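Local coordinates for enoyl-acyl carrier protein reductase (Uncultured bacterium, PDB 6KIA) that probably catalyses the NADH-dependent reduction of enoyl-acyl carrier proteins in bacterial fatty acid synthesis and is linked to triclosan resistance, at residues A[178-190]-A[367-381]. Sequence-based numbering, arbitrary orientation.
Sequences IYKGRGERFLSSS and PNTAELADIMIGTSD
S189 and N368 exchange two hydrogen bonds, a compact example of how a pair of polar residues can tie two helix starts together. The backbone N of S189 donates to N368 OD1 over 2.7 Å, nearly straight at 165° although tilted from the amide's carbonyl plane; in return N368 N donates to S189 OG at 3.1 Å. The amide can reach back because its CG sits between the backbone N and carbonyl carbon of its own residue (chi1 60°), and the bond to OD1 holds its turn, with ND2 3.5 Å from F186 CE1. P367 completes this end, its CB against S190 OG.

The F186 ring then lies along the first turn of helix 370-385. A370 N approaches one face near the rim, the A370 methyl makes a CH-pi contact with that face (CB 4.3 Å from the ring centroid), and the ring's CZ comes to 3.3 Å from T369 C. A373 CB touches both F186 CD1 and G181 O, which lies in plane at the ring's edge.

Farther along the helix, R182 runs past D374. Bent at chi3, the chain carries its guanidinium over I377, whose CG2 meets one face, while NH2 stands 3.5 Å from G378 CA. The salt bridge from NH1 to D381 OD2 is long and purely electrostatic, with the planes 86° apart and no N-H aimed at the oxygen. A water joins G183 N to D374 OD2 on this flank, and I377 CD1 turns the other way, against Y179 O.

Helix 370-385 is thus docked on the loop joining helix 169-180 to helix 189-194. Two helix starts meet here, S188 OG capping A191 N and T369 OG1 accepting from L372 N, in a reductase of Rossmann-type fold.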
loop_
_atom_site.group_PDB
_atom_site.type_symbol
_atom_site.label_atom_id
_atom_site.label_comp_id
_atom_site.label_asym_id
_atom_site.label_seq_id
_atom_site.Cartn_x
_atom_site.Cartn_y
_atom_site.Cartn_z
ATOM N N ILE A 178 -17.136 -5.319 -10.373
ATOM C CA ILE A 178 -15.948 -6.170 -10.308
ATOM C C ILE A 178 -15.593 -6.567 -8.875
ATOM O O ILE A 178 -15.234 -7.719 -8.605
ATOM C CB ILE A 178 -14.737 -5.489 -10.952
ATOM C CG1 ILE A 178 -14.966 -5.346 -12.456
ATOM C CG2 ILE A 178 -13.467 -6.309 -10.705
ATOM C CD1 ILE A 178 -13.910 -4.550 -13.143
ATOM N N TYR A 179 -15.736 -5.630 -7.949
ATOM C CA TYR A 179 -15.255 -5.857 -6.596
ATOM C C TYR A 179 -16.353 -6.383 -5.684
ATOM O O TYR A 179 -16.044 -7.100 -4.717
ATOM C CB TYR A 179 -14.672 -4.562 -6.014
ATOM C CG TYR A 179 -13.436 -4.081 -6.738
ATOM C CD1 TYR A 179 -12.440 -4.977 -7.117
ATOM C CD2 TYR A 179 -13.272 -2.738 -7.064
ATOM C CE1 TYR A 179 -11.306 -4.548 -7.790
ATOM C CE2 TYR A 179 -12.141 -2.299 -7.741
ATOM C CZ TYR A 179 -11.164 -3.211 -8.100
ATOM O OH TYR A 179 -10.036 -2.791 -8.771
ATOM N N LYS A 180 -17.620 -6.083 -6.005
ATOM C CA LYS A 180 -18.735 -6.486 -5.126
ATOM C C LYS A 180 -19.821 -7.344 -5.788
ATOM O O LYS A 180 -20.717 -7.839 -5.102
ATOM C CB LYS A 180 -19.414 -5.243 -4.530
ATOM C CG LYS A 180 -18.480 -4.283 -3.811
ATOM C CD LYS A 180 -19.227 -3.021 -3.375
ATOM C CE LYS A 180 -18.423 -2.201 -2.373
ATOM N NZ LYS A 180 -17.099 -1.746 -2.913
ATOM N N GLY A 181 -19.734 -7.548 -7.099
ATOM C CA GLY A 181 -20.811 -8.186 -7.840
ATOM C C GLY A 181 -20.896 -9.689 -7.705
ATOM O O GLY A 181 -19.892 -10.397 -7.802
ATOM N N ARG A 182 -22.107 -10.168 -7.446
ATOM C CA ARG A 182 -22.398 -11.591 -7.383
ATOM C C ARG A 182 -23.534 -11.940 -8.337
ATOM O O ARG A 182 -24.306 -11.071 -8.731
ATOM C CB ARG A 182 -22.792 -11.972 -5.963
ATOM C CG ARG A 182 -21.631 -12.140 -5.020
ATOM C CD ARG A 182 -22.130 -12.694 -3.697
ATOM N NE ARG A 182 -22.847 -11.666 -2.953
ATOM C CZ ARG A 182 -23.383 -11.839 -1.750
ATOM N NH1 ARG A 182 -24.004 -10.830 -1.157
ATOM N NH2 ARG A 182 -23.299 -13.017 -1.141
ATOM N N GLY A 183 -23.641 -13.212 -8.694
ATOM C CA GLY A 183 -24.701 -13.645 -9.581
ATOM C C GLY A 183 -24.606 -12.944 -10.919
ATOM O O GLY A 183 -23.533 -12.856 -11.514
ATOM N N GLU A 184 -25.732 -12.413 -11.375
ATOM C CA GLU A 184 -25.783 -11.732 -12.658
ATOM C C GLU A 184 -25.045 -10.400 -12.613
ATOM O O GLU A 184 -24.690 -9.851 -13.653
ATOM C CB GLU A 184 -27.234 -11.511 -13.085
ATOM C CG GLU A 184 -27.749 -10.107 -12.802
ATOM C CD GLU A 184 -29.261 -10.032 -12.834
ATOM O OE1 GLU A 184 -29.888 -10.929 -13.440
ATOM O OE2 GLU A 184 -29.821 -9.068 -12.265
ATOM N N ARG A 185 -24.797 -9.892 -11.406
ATOM C CA ARG A 185 -24.103 -8.624 -11.262
ATOM C C ARG A 185 -22.580 -8.814 -11.205
ATOM O O ARG A 185 -21.826 -7.836 -11.218
ATOM C CB ARG A 185 -24.609 -7.876 -10.026
ATOM C CG ARG A 185 -24.937 -6.419 -10.318
ATOM C CD ARG A 185 -26.177 -6.310 -11.195
ATOM N NE ARG A 185 -26.511 -4.932 -11.556
ATOM C CZ ARG A 185 -26.129 -4.331 -12.681
ATOM N NH1 ARG A 185 -26.490 -3.076 -12.919
ATOM N NH2 ARG A 185 -25.398 -4.987 -13.572
ATOM N N PHE A 186 -22.134 -10.070 -11.203
ATOM C CA PHE A 186 -20.710 -10.366 -11.258
ATOM C C PHE A 186 -20.123 -9.861 -12.572
ATOM O O PHE A 186 -20.727 -9.995 -13.623
ATOM C CB PHE A 186 -20.439 -11.873 -11.135
ATOM C CG PHE A 186 -19.002 -12.256 -11.433
ATOM C CD1 PHE A 186 -18.001 -12.011 -10.509
ATOM C CD2 PHE A 186 -18.654 -12.841 -12.643
ATOM C CE1 PHE A 186 -16.673 -12.346 -10.778
ATOM C CE2 PHE A 186 -17.326 -13.176 -12.921
ATOM C CZ PHE A 186 -16.338 -12.924 -11.985
ATOM N N LEU A 187 -18.934 -9.285 -12.499
ATOM C CA LEU A 187 -18.181 -8.891 -13.685
ATOM C C LEU A 187 -16.728 -9.282 -13.461
ATOM O O LEU A 187 -16.146 -8.905 -12.453
ATOM C CB LEU A 187 -18.302 -7.390 -13.929
ATOM C CG LEU A 187 -17.673 -6.820 -15.200
ATOM C CD1 LEU A 187 -18.228 -7.491 -16.443
ATOM C CD2 LEU A 187 -17.916 -5.320 -15.235
ATOM N N SER A 188 -16.150 -10.049 -14.381
ATOM C CA SER A 188 -14.801 -10.552 -14.155
ATOM C C SER A 188 -13.770 -9.446 -14.324
ATOM O O SER A 188 -13.966 -8.518 -15.114
ATOM C CB SER A 188 -14.479 -11.716 -15.094
ATOM O OG SER A 188 -13.964 -11.250 -16.330
ATOM N N SER A 189 -12.674 -9.574 -13.581
ATOM C CA SER A 189 -11.544 -8.654 -13.673
ATOM C C SER A 189 -11.021 -8.567 -15.109
ATOM O O SER A 189 -10.627 -7.490 -15.589
ATOM C CB SER A 189 -10.432 -9.101 -12.730
ATOM O OG SER A 189 -10.089 -10.460 -12.966
ATOM N N SER A 190 -11.057 -9.709 -15.792
ATOM C CA SER A 190 -10.608 -9.823 -17.175
ATOM C C SER A 190 -11.386 -8.914 -18.115
ATOM O O SER A 190 -10.822 -8.391 -19.082
ATOM C CB SER A 190 -10.711 -11.272 -17.643
ATOM O OG SER A 190 -9.676 -12.039 -17.055
ATOM N N PRO A 367 -7.322 -13.772 -12.406
ATOM C CA PRO A 367 -8.665 -13.224 -12.622
ATOM C C PRO A 367 -9.659 -13.736 -11.570
ATOM O O PRO A 367 -9.502 -14.856 -11.079
ATOM C CB PRO A 367 -9.046 -13.749 -14.018
ATOM C CG PRO A 367 -7.739 -14.144 -14.659
ATOM C CD PRO A 367 -6.843 -14.577 -13.544
ATOM N N ASN A 368 -10.657 -12.937 -11.208
ATOM C CA ASN A 368 -11.636 -13.434 -10.261
ATOM C C ASN A 368 -12.652 -14.302 -11.033
ATOM O O ASN A 368 -12.567 -14.425 -12.254
ATOM C CB ASN A 368 -12.321 -12.288 -9.525
ATOM C CG ASN A 368 -13.040 -11.352 -10.454
ATOM O OD1 ASN A 368 -12.878 -11.419 -11.672
ATOM N ND2 ASN A 368 -13.856 -10.473 -9.888
ATOM N N THR A 369 -13.562 -14.934 -10.303
ATOM C CA THR A 369 -14.604 -15.776 -10.895
ATOM C C THR A 369 -15.893 -15.579 -10.121
ATOM O O THR A 369 -15.885 -15.061 -9.008
ATOM C CB THR A 369 -14.257 -17.279 -10.847
ATOM O OG1 THR A 369 -14.177 -17.704 -9.480
ATOM C CG2 THR A 369 -12.954 -17.580 -11.568
ATOM N N ALA A 370 -17.002 -16.021 -10.697
ATOM C CA ALA A 370 -18.282 -15.936 -10.011
ATOM C C ALA A 370 -18.288 -16.729 -8.699
ATOM O O ALA A 370 -18.869 -16.286 -7.706
ATOM C CB ALA A 370 -19.406 -16.431 -10.943
ATOM N N GLU A 371 -17.657 -17.907 -8.696
ATOM C CA GLU A 371 -17.574 -18.750 -7.498
ATOM C C GLU A 371 -16.793 -18.030 -6.383
ATOM O O GLU A 371 -17.178 -18.050 -5.183
ATOM C CB GLU A 371 -16.905 -20.090 -7.816
ATOM C CG GLU A 371 -17.671 -20.981 -8.783
ATOM C CD GLU A 371 -17.659 -20.467 -10.220
ATOM O OE1 GLU A 371 -16.656 -19.842 -10.635
ATOM O OE2 GLU A 371 -18.662 -20.692 -10.935
ATOM N N LEU A 372 -15.692 -17.410 -6.797
ATOM C CA LEU A 372 -14.859 -16.654 -5.864
ATOM C C LEU A 372 -15.689 -15.532 -5.263
ATOM O O LEU A 372 -15.700 -15.347 -4.047
ATOM C CB LEU A 372 -13.622 -16.072 -6.552
ATOM C CG LEU A 372 -12.816 -15.133 -5.648
ATOM C CD1 LEU A 372 -12.272 -15.888 -4.406
ATOM C CD2 LEU A 372 -11.719 -14.427 -6.429
ATOM N N ALA A 373 -16.373 -14.785 -6.124
ATOM C CA ALA A 373 -17.225 -13.677 -5.688
ATOM C C ALA A 373 -18.262 -14.108 -4.680
ATOM O O ALA A 373 -18.460 -13.448 -3.653
ATOM C CB ALA A 373 -17.908 -13.027 -6.897
ATOM N N ASP A 374 -18.910 -15.235 -4.946
ATOM C CA ASP A 374 -19.956 -15.688 -4.050
ATOM C C ASP A 374 -19.382 -16.003 -2.678
ATOM O O ASP A 374 -19.914 -15.550 -1.659
ATOM C CB ASP A 374 -20.665 -16.923 -4.614
ATOM C CG ASP A 374 -21.825 -16.558 -5.528
ATOM O OD1 ASP A 374 -22.828 -15.994 -5.045
ATOM O OD2 ASP A 374 -21.736 -16.857 -6.736
ATOM N N ILE A 375 -18.302 -16.784 -2.641
ATOM C CA ILE A 375 -17.795 -17.196 -1.338
ATOM C C ILE A 375 -17.089 -16.047 -0.584
ATOM O O ILE A 375 -17.203 -15.931 0.648
ATOM C CB ILE A 375 -16.854 -18.425 -1.461
ATOM C CG1 ILE A 375 -16.571 -19.026 -0.086
ATOM C CG2 ILE A 375 -15.575 -18.094 -2.222
ATOM C CD1 ILE A 375 -15.699 -20.260 -0.131
ATOM N N MET A 376 -16.369 -15.199 -1.310
ATOM C CA MET A 376 -15.603 -14.112 -0.672
ATOM C C MET A 376 -16.541 -13.008 -0.186
ATOM O O MET A 376 -16.475 -12.569 0.962
ATOM C CB MET A 376 -14.561 -13.525 -1.619
ATOM C CG MET A 376 -13.786 -12.387 -0.977
ATOM S SD MET A 376 -12.441 -11.765 -2.009
ATOM C CE MET A 376 -13.394 -11.019 -3.333
ATOM N N ILE A 377 -17.431 -12.552 -1.057
ATOM C CA ILE A 377 -18.335 -11.491 -0.652
ATOM C C ILE A 377 -19.357 -12.001 0.366
ATOM O O ILE A 377 -19.692 -11.291 1.323
ATOM C CB ILE A 377 -19.060 -10.898 -1.872
ATOM C CG1 ILE A 377 -18.039 -10.430 -2.904
ATOM C CG2 ILE A 377 -20.049 -9.805 -1.454
ATOM C CD1 ILE A 377 -17.345 -9.150 -2.546
ATOM N N GLY A 378 -19.821 -13.238 0.179
ATOM C CA GLY A 378 -20.739 -13.844 1.126
ATOM C C GLY A 378 -20.119 -13.943 2.512
ATOM O O GLY A 378 -20.741 -13.560 3.523
ATOM N N THR A 379 -18.891 -14.463 2.564
ATOM C CA THR A 379 -18.200 -14.629 3.847
ATOM C C THR A 379 -17.921 -13.272 4.516
ATOM O O THR A 379 -18.160 -13.080 5.733
ATOM C CB THR A 379 -16.883 -15.423 3.663
ATOM O OG1 THR A 379 -17.169 -16.709 3.059
ATOM C CG2 THR A 379 -16.199 -15.629 4.990
ATOM N N SER A 380 -17.426 -12.326 3.724
ATOM C CA SER A 380 -17.131 -10.998 4.255
ATOM C C SER A 380 -18.396 -10.342 4.852
ATOM O O SER A 380 -18.386 -9.789 5.967
ATOM C CB SER A 380 -16.518 -10.118 3.143
ATOM O OG SER A 380 -16.425 -8.766 3.560
ATOM N N ASP A 381 -19.496 -10.434 4.120
ATOM C CA ASP A 381 -20.773 -9.890 4.570
ATOM C C ASP A 381 -21.254 -10.544 5.876
ATOM O O ASP A 381 -21.710 -9.847 6.800
ATOM C CB ASP A 381 -21.820 -10.090 3.467
ATOM C CG ASP A 381 -21.718 -9.049 2.354
ATOM O OD1 ASP A 381 -20.749 -8.251 2.326
ATOM O OD2 ASP A 381 -22.584 -9.082 1.458
HETATM O O HOH W 1 -21.320 -14.892 -8.191
#